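Local coordinates for ascorbate-specific PTS system EIIA component (Streptococcus pyogenes serotype M1, PDB 2OQT), which probably serves as the phosphoryl-carrying IIA component of a phosphoenolpyruvate-dependent sugar phosphotransferase system that takes up ascorbate, at residues R28-P33 with L101-A106; P89-F92 with K96-S99; E131-C136 with L143-E148. One frame throughout, in Å; residues are numbered along the deposited sequence.

Contact 1 of 3, residues R28-P33 with L101-A106; sequences RLAVQP and LLTLAA
Ala-30 and Thr-103 carry most of this contact, with Leu-101 third. The methyl group of Ala-30 points from helix 23-36 toward strand 97-105 and lies 3.4 Å from OG1 of Thr-103 and 3.7 Å from CB of Leu-101. It thus bridges two side chains that leave the strand on the same side, while that of the intervening Leu-102 leaves on the other. So small a residue lets the backbones come close: the CA atoms of Ala-30 and Leu-101 are 6.2 Å apart.

The polar element is a weak hydrogen bond, 3.0 Å from Thr-103 OG1 to Ala-30 O. Chi1 of -49° sets OG1 beside the threonine's own backbone N and directs it at the helix. The helix is kinked at Pro-33, whose N makes no bond to the turn before; separately, the Thr-103 hydroxyl gives Ala-30 O a side-chain donor.

The fold here is the alpha/beta sandwich of the PTS IIA type 2 family. Helix 23-36 covers one face of the mixed sheet, and on the other face Leu-102 and Leu-104 meet helix 111-124. Backbone bonds from Leu-101 to Ile-84 and from Thr-103 to Ala-82 hold the strand against strand 80-86. Val-31 adds a looser touch, its CG2 lying 4.3 Å from CG2 of Thr-103, and also packs against Ile-48 of helix 42-55.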
loop_
_atom_site.group_PDB
_atom_site.type_symbol
_atom_site.label_atom_id
_atom_site.label_comp_id
_atom_site.label_asym_id
_atom_site.label_seq_id
_atom_site.Cartn_x
_atom_site.Cartn_y
_atom_site.Cartn_z
ATOM N N ARG A 28 3.295 -1.478 9.879
ATOM C CA ARG A 28 3.240 -0.259 10.673
ATOM C C ARG A 28 3.670 0.939 9.829
ATOM O O ARG A 28 2.980 1.956 9.772
ATOM C CB ARG A 28 4.136 -0.407 11.900
ATOM C CG ARG A 28 4.254 0.818 12.785
ATOM C CD ARG A 28 5.053 0.470 14.038
ATOM N NE ARG A 28 4.192 -0.043 15.110
ATOM C CZ ARG A 28 4.542 -1.006 15.965
ATOM N NH1 ARG A 28 5.746 -1.583 15.868
ATOM N NH2 ARG A 28 3.682 -1.404 16.900
ATOM N N LEU A 29 4.816 0.805 9.161
ATOM C CA LEU A 29 5.386 1.902 8.368
ATOM C C LEU A 29 4.483 2.224 7.197
ATOM O O LEU A 29 4.475 3.351 6.710
ATOM C CB LEU A 29 6.809 1.551 7.871
ATOM C CG LEU A 29 8.000 1.446 8.868
ATOM C CD1 LEU A 29 9.179 0.798 8.156
ATOM C CD2 LEU A 29 8.411 2.827 9.519
ATOM N N ALA A 30 3.718 1.239 6.733
ATOM C CA ALA A 30 2.946 1.420 5.531
ATOM C C ALA A 30 1.635 2.132 5.851
ATOM O O ALA A 30 1.056 2.814 4.997
ATOM C CB ALA A 30 2.709 0.092 4.852
ATOM N N VAL A 31 1.161 1.970 7.077
ATOM C CA VAL A 31 -0.094 2.580 7.517
ATOM C C VAL A 31 0.170 3.978 8.103
ATOM O O VAL A 31 -0.692 4.840 8.094
ATOM C CB VAL A 31 -0.814 1.694 8.588
ATOM C CG1 VAL A 31 -2.147 2.312 8.998
ATOM C CG2 VAL A 31 -1.064 0.267 8.079
ATOM N N GLN A 32 1.369 4.187 8.637
ATOM C CA GLN A 32 1.726 5.453 9.265
ATOM C C GLN A 32 1.329 6.659 8.421
ATOM O O GLN A 32 0.567 7.502 8.876
ATOM C CB GLN A 32 3.217 5.466 9.615
ATOM C CG GLN A 32 3.653 6.670 10.412
ATOM C CD GLN A 32 2.679 6.989 11.509
ATOM O OE1 GLN A 32 2.488 6.193 12.437
ATOM N NE2 GLN A 32 2.022 8.157 11.401
ATOM N N PRO A 33 1.773 6.729 7.166
ATOM C CA PRO A 33 1.450 7.948 6.385
ATOM C C PRO A 33 -0.047 8.290 6.312
ATOM O O PRO A 33 -0.409 9.372 5.805
ATOM C CB PRO A 33 1.964 7.615 4.982
ATOM C CG PRO A 33 3.001 6.616 5.185
ATOM C CD PRO A 33 2.538 5.764 6.361
ATOM N N LEU A 101 4.821 -1.752 -0.352
ATOM C CA LEU A 101 3.491 -1.801 0.286
ATOM C C LEU A 101 2.610 -0.621 -0.118
ATOM O O LEU A 101 2.919 0.564 0.179
ATOM C CB LEU A 101 3.632 -1.859 1.804
ATOM C CG LEU A 101 4.400 -3.117 2.276
ATOM C CD1 LEU A 101 5.919 -2.873 2.343
ATOM C CD2 LEU A 101 3.847 -3.644 3.604
ATOM N N LEU A 102 1.534 -0.976 -0.825
ATOM C CA LEU A 102 0.422 -0.084 -1.112
ATOM C C LEU A 102 -0.806 -0.336 -0.220
ATOM O O LEU A 102 -1.743 -1.031 -0.593
ATOM C CB LEU A 102 0.015 -0.205 -2.576
ATOM C CG LEU A 102 -0.289 1.146 -3.209
ATOM C CD1 LEU A 102 0.076 1.115 -4.681
ATOM C CD2 LEU A 102 -1.721 1.530 -3.008
ATOM N N THR A 103 -0.776 0.242 0.964
ATOM C CA THR A 103 -1.934 0.367 1.829
ATOM C C THR A 103 -3.173 0.978 1.222
ATOM O O THR A 103 -3.136 2.014 0.560
ATOM C CB THR A 103 -1.531 1.186 3.010
ATOM O OG1 THR A 103 -0.318 0.600 3.451
ATOM C CG2 THR A 103 -2.583 1.133 4.121
ATOM N N LEU A 104 -4.279 0.349 1.547
ATOM C CA LEU A 104 -5.562 0.737 1.037
ATOM C C LEU A 104 -6.508 0.901 2.199
ATOM O O LEU A 104 -6.594 0.007 3.014
ATOM C CB LEU A 104 -6.055 -0.417 0.177
ATOM C CG LEU A 104 -7.447 -0.443 -0.410
ATOM C CD1 LEU A 104 -7.583 -1.824 -1.011
ATOM C CD2 LEU A 104 -8.466 -0.296 0.606
ATOM N N ALA A 105 -7.210 2.022 2.301
ATOM C CA ALA A 105 -8.256 2.151 3.335
ATOM C C ALA A 105 -9.585 2.577 2.760
ATOM O O ALA A 105 -9.676 3.491 1.905
ATOM C CB ALA A 105 -7.826 3.097 4.485
ATOM N N ALA A 106 -10.629 1.932 3.241
ATOM C CA ALA A 106 -11.945 2.223 2.721
ATOM C C ALA A 106 -12.997 2.135 3.783
ATOM O O ALA A 106 -12.935 1.272 4.660
ATOM C CB ALA A 106 -12.289 1.267 1.540
#

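Contact 2 of 3, residues P89-F92 with K96-S99; sequences PVTF and KEVS
Three backbone hydrogen bonds tie Val-90 and Phe-92 to Val-98 and Lys-96. Val-90 and Val-98 form the hydrogen-bonded antiparallel pair: Val-90 N reaches Val-98 O at 2.7 Å, and Val-98 N reaches Val-90 O at 2.6 Å. The two bonds differ in approach, since the donor Val-90 N is tilted 19° from the carbonyl plane of Val-98, whereas Val-98 N lies in the carbonyl plane of Val-90. Nearer the turn, Phe-92 N donates to Lys-96 O at 2.7 Å with an angle of 167° at the hydrogen, a nearly straight bond. Alpha hydrogens supplement this ladder: Pro-89 CA faces Val-98 O, and Glu-97 CA faces Val-90 O, the latter at 3.2 Å.

These bonds define a beta hairpin in which strand 89-91 pairs with the start of strand 97-105. Thr-91 and Glu-97 are its non-hydrogen-bonded pair, and Asp-94 in the connection accepts a hydrogen bond from Lys-96 N. At Ser-99 the chain turns a corner, and its backbone hydrogen-bonds to Gly-64 and Leu-86.

The paired residues put Thr-91 and Glu-97 on one face, both exposed, and Val-90 and Val-98 on the other, both buried. The Glu-97 chain is extended beyond CG and runs obliquely across its neighbours, bringing OE1 to 3.2 Å from CB of the flanking Pro-89, while its CG passes 3.8 Å from Thr-91 OG1. Phe-92 flanks the valine pair, and Val-98 CG2 meets its ring obliquely, 3.7 Å from CD2. Chi1 of 170° leaves that methyl beside the valine's backbone N. The ring also meets that of Trp-23, and Val-27 of helix 23-36; Val-90 packs on Ala-26 of the same helix. Lys-96 leads away from the hairpin, its NZ hydrogen-bonded to Val-60 O.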
loop_
_atom_site.group_PDB
_atom_site.type_symbol
_atom_site.label_atom_id
_atom_site.label_comp_id
_atom_site.label_asym_id
_atom_site.label_seq_id
_atom_site.Cartn_x
_atom_site.Cartn_y
_atom_site.Cartn_z
ATOM N N PRO A 89 13.878 -6.138 1.049
ATOM C CA PRO A 89 12.686 -7.002 1.047
ATOM C C PRO A 89 12.359 -7.601 2.405
ATOM O O PRO A 89 13.222 -8.091 3.102
ATOM C CB PRO A 89 13.067 -8.122 0.093
ATOM C CG PRO A 89 14.010 -7.516 -0.839
ATOM C CD PRO A 89 14.756 -6.421 -0.093
ATOM N N VAL A 90 11.099 -7.573 2.774
ATOM C CA VAL A 90 10.706 -8.080 4.056
ATOM C C VAL A 90 9.922 -9.367 3.750
ATOM O O VAL A 90 9.322 -9.469 2.682
ATOM C CB VAL A 90 9.959 -6.949 4.878
ATOM C CG1 VAL A 90 8.425 -6.970 4.661
ATOM C CG2 VAL A 90 10.349 -6.976 6.344
ATOM N N THR A 91 9.978 -10.358 4.643
ATOM C CA THR A 91 9.358 -11.651 4.415
ATOM C C THR A 91 8.072 -11.819 5.238
ATOM O O THR A 91 8.089 -11.766 6.465
ATOM C CB THR A 91 10.322 -12.812 4.713
ATOM O OG1 THR A 91 11.598 -12.558 4.110
ATOM C CG2 THR A 91 9.786 -14.110 4.109
ATOM N N PHE A 92 6.956 -12.008 4.535
ATOM C CA PHE A 92 5.662 -12.189 5.188
ATOM C C PHE A 92 5.501 -13.652 5.665
ATOM O O PHE A 92 6.271 -14.525 5.279
ATOM C CB PHE A 92 4.537 -11.705 4.262
ATOM C CG PHE A 92 4.205 -10.240 4.436
ATOM C CD1 PHE A 92 3.019 -9.849 5.073
ATOM C CD2 PHE A 92 5.087 -9.239 3.983
ATOM C CE1 PHE A 92 2.711 -8.469 5.267
ATOM C CE2 PHE A 92 4.812 -7.888 4.189
ATOM C CZ PHE A 92 3.612 -7.492 4.827
ATOM N N LYS A 96 6.445 -15.132 1.413
ATOM C CA LYS A 96 6.604 -14.160 0.316
ATOM C C LYS A 96 7.398 -12.920 0.719
ATOM O O LYS A 96 7.256 -12.424 1.840
ATOM C CB LYS A 96 5.252 -13.709 -0.220
ATOM C CG LYS A 96 4.479 -14.725 -1.053
ATOM C CD LYS A 96 3.327 -14.031 -1.842
ATOM C CE LYS A 96 2.199 -15.033 -2.279
ATOM N NZ LYS A 96 1.184 -14.415 -3.253
ATOM N N GLU A 97 8.199 -12.410 -0.214
ATOM C CA GLU A 97 9.085 -11.296 0.023
ATOM C C GLU A 97 8.530 -9.989 -0.552
ATOM O O GLU A 97 8.126 -9.916 -1.713
ATOM C CB GLU A 97 10.469 -11.577 -0.581
ATOM C CG GLU A 97 11.389 -12.481 0.268
ATOM C CD GLU A 97 12.908 -12.231 0.032
ATOM O OE1 GLU A 97 13.265 -11.263 -0.687
ATOM O OE2 GLU A 97 13.756 -12.990 0.595
ATOM N N VAL A 98 8.530 -8.935 0.252
ATOM C CA VAL A 98 7.868 -7.701 -0.148
ATOM C C VAL A 98 8.808 -6.489 -0.093
ATOM O O VAL A 98 9.562 -6.311 0.876
ATOM C CB VAL A 98 6.578 -7.477 0.699
ATOM C CG1 VAL A 98 5.985 -6.081 0.479
ATOM C CG2 VAL A 98 5.555 -8.571 0.365
ATOM N N SER A 99 8.755 -5.651 -1.133
ATOM C CA SER A 99 9.578 -4.460 -1.114
ATOM C C SER A 99 8.726 -3.242 -1.250
ATOM O O SER A 99 9.158 -2.139 -0.886
ATOM C CB SER A 99 10.676 -4.500 -2.202
ATOM O OG SER A 99 11.715 -5.405 -1.813
#

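Contact 3 of 3, residues E131-C136 with L143-E148; sequences ERLVAC and LEMVEE
Met-145, a selenomethionine, makes the apolar contacts, the closest with Leu-133. Met-145 buries far more surface than any other residue of the pair of segments, Arg-132 being the other main contributor, and points from helix 139-149 toward helix 129-134. Its SE lies 3.4 Å from Leu-133 CD1, and the terminal CE is 3.9 Å from the same methyl. Leu-133 leaves its helix across the line of approach, and its CD1 branch is the part that turns in to touch. Cys-136, just beyond the end of helix 129-134, adds its sulfur, with SG 4.0 Å from SE.

A second kind of contact sets the methyl of Met-145 over the guanidinium of Arg-132. The Met-145 chain bends at its last torsion (chi3 54°), which carries CE to 3.9 Å above the guanidinium plane, over its centre. The methyl covers the flat face of the cation by van der Waals contact.

The electrostatic contact comes at the edge of that same group. Arg-132 NH1 forms a salt bridge with Glu-148 OE2 at 3.3 Å, and the hydrogen bond within it is weak. The two side chains come from opposite directions, Glu-148 extended beyond CG, and their flat groups are inclined by 49°. This skew, together with the length, argues against a close two-pronged pairing of the carboxylate. NE donates to Asp-127 O and NH2 is also hydrogen-bonded outside the two segments; together these probably fix the turn of the guanidinium.

Leu-126 touches both Arg-132 and Met-145, and Phe-124 of helix 111-124 packs on Leu-133. The whole is a helical hairpin of two short consecutive helices, closing the C-terminal end of the IIA type 2 alpha/beta fold.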
loop_
_atom_site.group_PDB
_atom_site.type_symbol
_atom_site.label_atom_id
_atom_site.label_comp_id
_atom_site.label_asym_id
_atom_site.label_seq_id
_atom_site.Cartn_x
_atom_site.Cartn_y
_atom_site.Cartn_z
ATOM N N GLU A 131 11.223 -2.646 -8.843
ATOM C CA GLU A 131 12.595 -2.150 -8.874
ATOM C C GLU A 131 12.608 -0.706 -9.355
ATOM O O GLU A 131 13.255 0.139 -8.750
ATOM C CB GLU A 131 13.433 -3.036 -9.792
ATOM C CG GLU A 131 12.834 -4.438 -9.984
ATOM C CD GLU A 131 11.548 -4.388 -10.820
ATOM O OE1 GLU A 131 11.209 -3.266 -11.283
ATOM O OE2 GLU A 131 10.885 -5.442 -11.008
ATOM N N ARG A 132 11.882 -0.402 -10.426
ATOM C CA ARG A 132 11.673 0.990 -10.786
ATOM C C ARG A 132 11.190 1.816 -9.576
ATOM O O ARG A 132 11.714 2.910 -9.310
ATOM C CB ARG A 132 10.659 1.095 -11.913
ATOM C CG ARG A 132 11.237 1.025 -13.315
ATOM C CD ARG A 132 10.418 1.914 -14.232
ATOM N NE ARG A 132 9.311 1.223 -14.901
ATOM C CZ ARG A 132 8.316 1.852 -15.533
ATOM N NH1 ARG A 132 8.269 3.184 -15.567
ATOM N NH2 ARG A 132 7.358 1.144 -16.134
ATOM N N LEU A 133 10.198 1.279 -8.854
ATOM C CA LEU A 133 9.582 1.907 -7.686
ATOM C C LEU A 133 10.584 2.041 -6.550
ATOM O O LEU A 133 10.621 3.063 -5.860
ATOM C CB LEU A 133 8.354 1.087 -7.225
ATOM C CG LEU A 133 6.855 1.438 -7.356
ATOM C CD1 LEU A 133 6.514 2.747 -8.045
ATOM C CD2 LEU A 133 6.061 0.295 -7.965
ATOM N N VAL A 134 11.403 1.004 -6.366
ATOM C CA VAL A 134 12.447 1.000 -5.308
ATOM C C VAL A 134 13.539 2.049 -5.563
ATOM O O VAL A 134 14.027 2.676 -4.627
ATOM C CB VAL A 134 13.004 -0.448 -5.020
ATOM C CG1 VAL A 134 14.383 -0.427 -4.367
ATOM C CG2 VAL A 134 12.053 -1.206 -4.123
ATOM N N ALA A 135 13.864 2.262 -6.838
ATOM C CA ALA A 135 14.871 3.238 -7.288
ATOM C C ALA A 135 14.339 4.675 -7.483
ATOM O O ALA A 135 15.096 5.590 -7.873
ATOM C CB ALA A 135 15.505 2.744 -8.575
ATOM N N CYS A 136 13.039 4.863 -7.249
ATOM C CA CYS A 136 12.424 6.189 -7.222
ATOM C C CYS A 136 13.060 7.081 -6.156
ATOM O O CYS A 136 13.247 6.683 -5.011
ATOM C CB CYS A 136 10.920 6.083 -6.990
ATOM S SG CYS A 136 9.934 6.058 -8.498
ATOM N N LEU A 143 4.548 9.355 -8.467
ATOM C CA LEU A 143 3.327 9.859 -9.086
ATOM C C LEU A 143 3.397 9.803 -10.624
ATOM O O LEU A 143 2.384 9.627 -11.299
ATOM C CB LEU A 143 3.010 11.283 -8.602
ATOM C CG LEU A 143 2.257 11.632 -7.290
ATOM C CD1 LEU A 143 1.150 10.629 -6.863
ATOM C CD2 LEU A 143 3.192 11.884 -6.136
ATOM N N GLU A 144 4.595 9.944 -11.183
ATOM C CA GLU A 144 4.735 9.893 -12.635
ATOM C C GLU A 144 4.551 8.477 -13.154
ATOM O O GLU A 144 3.948 8.270 -14.215
ATOM C CB GLU A 144 6.033 10.548 -13.106
ATOM C CG GLU A 144 5.833 12.043 -13.460
ATOM C CD GLU A 144 7.035 12.918 -13.088
ATOM O OE1 GLU A 144 8.063 12.352 -12.650
ATOM O OE2 GLU A 144 6.956 14.167 -13.229
HETATM N N MSE A 145 5.039 7.510 -12.382
HETATM C CA MSE A 145 4.743 6.112 -12.651
HETATM C C MSE A 145 3.259 5.834 -12.578
HETATM O O MSE A 145 2.750 5.114 -13.429
HETATM C CB MSE A 145 5.483 5.201 -11.698
HETATM C CG MSE A 145 6.958 5.284 -11.858
HETATM SE SE MSE A 145 7.818 3.792 -11.001
HETATM C CE MSE A 145 6.837 2.322 -11.883
ATOM N N VAL A 146 2.565 6.419 -11.593
ATOM C CA VAL A 146 1.118 6.215 -11.433
ATOM C C VAL A 146 0.284 6.808 -12.577
ATOM O O VAL A 146 -0.749 6.237 -12.934
ATOM C CB VAL A 146 0.577 6.699 -10.033
ATOM C CG1 VAL A 146 -0.887 6.284 -9.817
ATOM C CG2 VAL A 146 1.429 6.149 -8.899
ATOM N N GLU A 147 0.707 7.939 -13.150
ATOM C CA GLU A 147 0.014 8.478 -14.340
ATOM C C GLU A 147 0.188 7.522 -15.530
ATOM O O GLU A 147 -0.757 7.216 -16.268
ATOM C CB GLU A 147 0.481 9.898 -14.702
ATOM C CG GLU A 147 -0.470 10.651 -15.628
ATOM C CD GLU A 147 -1.621 11.332 -14.880
ATOM O OE1 GLU A 147 -2.476 10.638 -14.271
ATOM O OE2 GLU A 147 -1.682 12.582 -14.899
ATOM N N GLU A 148 1.408 7.030 -15.677
ATOM C CA GLU A 148 1.739 6.063 -16.682
ATOM C C GLU A 148 0.842 4.803 -16.632
ATOM O O GLU A 148 0.655 4.137 -17.653
ATOM C CB GLU A 148 3.210 5.734 -16.505
ATOM C CG GLU A 148 3.846 4.948 -17.621
ATOM C CD GLU A 148 5.333 4.736 -17.412
ATOM O OE1 GLU A 148 5.903 3.906 -18.158
ATOM O OE2 GLU A 148 5.929 5.387 -16.511
#

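Overall arrangement
Strand 97-105 is common to contacts 1 and 2, whose centres lie 15 Å apart. Its early part makes the hairpin with strand 89-91, and its later part runs beneath helix 23-36. In sequence, contact 2 is nested inside the loop closed by contact 1, and the two meet where Leu-101 CD2 packs 4.0 Å from Phe-92 CZ. Contact 3 follows both, between the last two helices. Its centre is about 17 Å from that of contact 1, without touching, and about 19 Å from that of contact 2, which it meets through Val-134 and Ser-99. Packing thus continues from sheet core to hairpin to C-terminal helices within a single IIA domain.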